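Local structure of ribonucleoside-diphosphate reductase subunit beta (Bacillus halodurans C-125, 2RCC) at the interface of chains A and B. The protein forms the small subunit of a class I ribonucleotide reductase, which makes the deoxyribonucleotides needed for DNA synthesis, and binds two iron ions per subunit. Residues are numbered along the deposited sequence; one frame, centred on the assembly and turned at random. Chains: chain A/B, Ribonucleoside-diphosphate reductase subunit beta.

The interface of chains A and B. Residues chain A 97, 109-110, 112-114, 117; chain B 93, 97, 113, 116-117, 120.
Two hydrogen bonds grip the hydroxyl OG of B:Ser116: it donates to the main-chain O of B:Thr93 at 2.9 Å and meets OG of A:Ser113 at 2.8 Å. The bond to B:Thr93 lies in the carbonyl plane on a lone pair, with a C=O...donor angle of 136°, and ties helix 106-133 of chain B to its own helix 72-102. The crossing bond joins the two hydroxyls without its donor being settled by the structure. Both serines hold OG anti to the backbone N, so the hydroxyls meet tip to tip between the paired 106-133 helices of the beta-subunit dimer.

Beside this polar link, the rings of A:Phe117 and B:Phe117 stack face to face, their planes only 5° apart and their centroids 4.1 Å from each other. Each CG stands anti to the backbone N (chi1 163° in A:Phe117), and the two CB atoms also touch, at 3.5 Å. CD2 of B:Phe117 sits over the centre of the partner ring, whereas CD2 of A:Phe117 lies nearer the rim of the other. An alanine at A:Phe117 would remove one half of this stack and would probably loosen the packing of the helix pair. CG2 of A:Val114 packs against both CG1 of B:Val120 and the ring atom CD1 of B:Phe117.

On the other flank the selenomethionines A:Met97 and B:Met97 cross at about a right angle. The A:Met97 chain bends at chi2 and chi3, whereas B:Met97 runs extended to its selenium before turning at chi3. The CE methyl of A:Met97 thereby rests 3.6 Å from CG of B:Met97.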
loop_
_atom_site.group_PDB
_atom_site.type_symbol
_atom_site.label_atom_id
_atom_site.label_comp_id
_atom_site.label_asym_id
_atom_site.label_seq_id
_atom_site.Cartn_x
_atom_site.Cartn_y
_atom_site.Cartn_z
HETATM N N MSE A 97 9.125 -6.323 -0.784
HETATM C CA MSE A 97 8.409 -5.921 0.431
HETATM C C MSE A 97 9.112 -6.366 1.695
HETATM O O MSE A 97 9.028 -5.645 2.697
HETATM C CB MSE A 97 6.935 -6.337 0.381
HETATM C CG MSE A 97 6.122 -5.656 -0.734
HETATM SE SE MSE A 97 6.230 -3.704 -0.877
HETATM C CE MSE A 97 5.608 -3.367 0.976
ATOM N N ALA A 109 8.384 4.256 3.154
ATOM C CA ALA A 109 7.575 3.088 3.554
ATOM C C ALA A 109 6.160 3.252 3.030
ATOM O O ALA A 109 5.592 2.310 2.490
ATOM C CB ALA A 109 7.619 2.888 5.064
ATOM N N ALA A 110 5.583 4.450 3.147
ATOM C CA ALA A 110 4.229 4.693 2.634
ATOM C C ALA A 110 4.153 4.498 1.105
ATOM O O ALA A 110 3.184 3.911 0.555
ATOM C CB ALA A 110 3.761 6.095 3.014
HETATM N N MSE A 112 5.985 2.583 -0.663
HETATM C CA MSE A 112 6.049 1.125 -0.915
HETATM C C MSE A 112 4.676 0.482 -0.742
HETATM O O MSE A 112 4.330 -0.417 -1.494
HETATM C CB MSE A 112 7.106 0.444 -0.058
HETATM C CG MSE A 112 8.540 0.814 -0.356
HETATM SE SE MSE A 112 9.079 0.577 -2.199
HETATM C CE MSE A 112 8.931 -1.378 -2.373
ATOM N N SER A 113 3.872 0.985 0.201
ATOM C CA SER A 113 2.497 0.532 0.360
ATOM C C SER A 113 1.667 0.854 -0.902
ATOM O O SER A 113 0.931 0.005 -1.390
ATOM C CB SER A 113 1.860 1.119 1.634
ATOM O OG SER A 113 0.498 0.821 1.716
ATOM N N VAL A 114 1.794 2.076 -1.412
ATOM C CA VAL A 114 1.104 2.488 -2.628
ATOM C C VAL A 114 1.585 1.590 -3.789
ATOM O O VAL A 114 0.760 1.085 -4.515
ATOM C CB VAL A 114 1.326 3.997 -2.962
ATOM C CG1 VAL A 114 0.677 4.354 -4.313
ATOM C CG2 VAL A 114 0.872 4.904 -1.816
ATOM N N PHE A 117 -0.013 -2.074 -3.533
ATOM C CA PHE A 117 -1.395 -1.943 -3.964
ATOM C C PHE A 117 -1.519 -1.873 -5.518
ATOM O O PHE A 117 -2.331 -2.587 -6.134
ATOM C CB PHE A 117 -2.010 -0.743 -3.289
ATOM C CG PHE A 117 -3.264 -0.278 -3.933
ATOM C CD1 PHE A 117 -4.416 -1.041 -3.844
ATOM C CD2 PHE A 117 -3.256 0.835 -4.724
ATOM C CE1 PHE A 117 -5.580 -0.657 -4.525
ATOM C CE2 PHE A 117 -4.400 1.237 -5.379
ATOM C CZ PHE A 117 -5.564 0.481 -5.272
ATOM N N THR B 93 -0.751 2.119 8.773
ATOM C CA THR B 93 -0.204 1.916 7.449
ATOM C C THR B 93 0.888 0.862 7.501
ATOM O O THR B 93 0.933 -0.033 6.671
ATOM C CB THR B 93 0.433 3.185 6.876
ATOM O OG1 THR B 93 -0.581 4.187 6.698
ATOM C CG2 THR B 93 1.150 2.872 5.535
HETATM N N MSE B 97 0.779 -3.218 6.277
HETATM C CA MSE B 97 1.767 -3.641 5.283
HETATM C C MSE B 97 2.522 -4.883 5.761
HETATM O O MSE B 97 2.734 -5.814 5.002
HETATM C CB MSE B 97 2.707 -2.468 4.939
HETATM C CG MSE B 97 3.833 -2.700 4.002
HETATM SE SE MSE B 97 4.611 -0.996 3.469
HETATM C CE MSE B 97 4.489 0.067 5.033
ATOM N N SER B 113 -3.366 -5.421 1.319
ATOM C CA SER B 113 -2.642 -4.398 0.539
ATOM C C SER B 113 -3.497 -3.221 0.172
ATOM O O SER B 113 -3.031 -2.092 0.224
ATOM C CB SER B 113 -2.034 -4.975 -0.729
ATOM O OG SER B 113 -1.143 -6.007 -0.376
ATOM N N SER B 116 -3.895 -1.205 3.402
ATOM C CA SER B 116 -2.684 -0.406 3.707
ATOM C C SER B 116 -2.596 0.854 2.849
ATOM O O SER B 116 -2.293 1.940 3.363
ATOM C CB SER B 116 -1.415 -1.240 3.569
ATOM O OG SER B 116 -0.258 -0.535 4.037
ATOM N N PHE B 117 -2.891 0.702 1.554
ATOM C CA PHE B 117 -2.949 1.831 0.636
ATOM C C PHE B 117 -4.001 2.867 1.091
ATOM O O PHE B 117 -3.761 4.104 1.045
ATOM C CB PHE B 117 -3.242 1.419 -0.803
ATOM C CG PHE B 117 -3.801 2.560 -1.656
ATOM C CD1 PHE B 117 -2.963 3.585 -2.097
ATOM C CD2 PHE B 117 -5.149 2.587 -2.012
ATOM C CE1 PHE B 117 -3.461 4.629 -2.891
ATOM C CE2 PHE B 117 -5.663 3.618 -2.785
ATOM C CZ PHE B 117 -4.815 4.647 -3.226
ATOM N N VAL B 120 -2.578 4.918 3.840
ATOM C CA VAL B 120 -1.670 5.938 3.319
ATOM C C VAL B 120 -2.477 7.230 2.960
ATOM O O VAL B 120 -2.093 8.332 3.375
ATOM C CB VAL B 120 -0.843 5.460 2.083
ATOM C CG1 VAL B 120 -0.082 6.655 1.466
ATOM C CG2 VAL B 120 0.116 4.327 2.439
#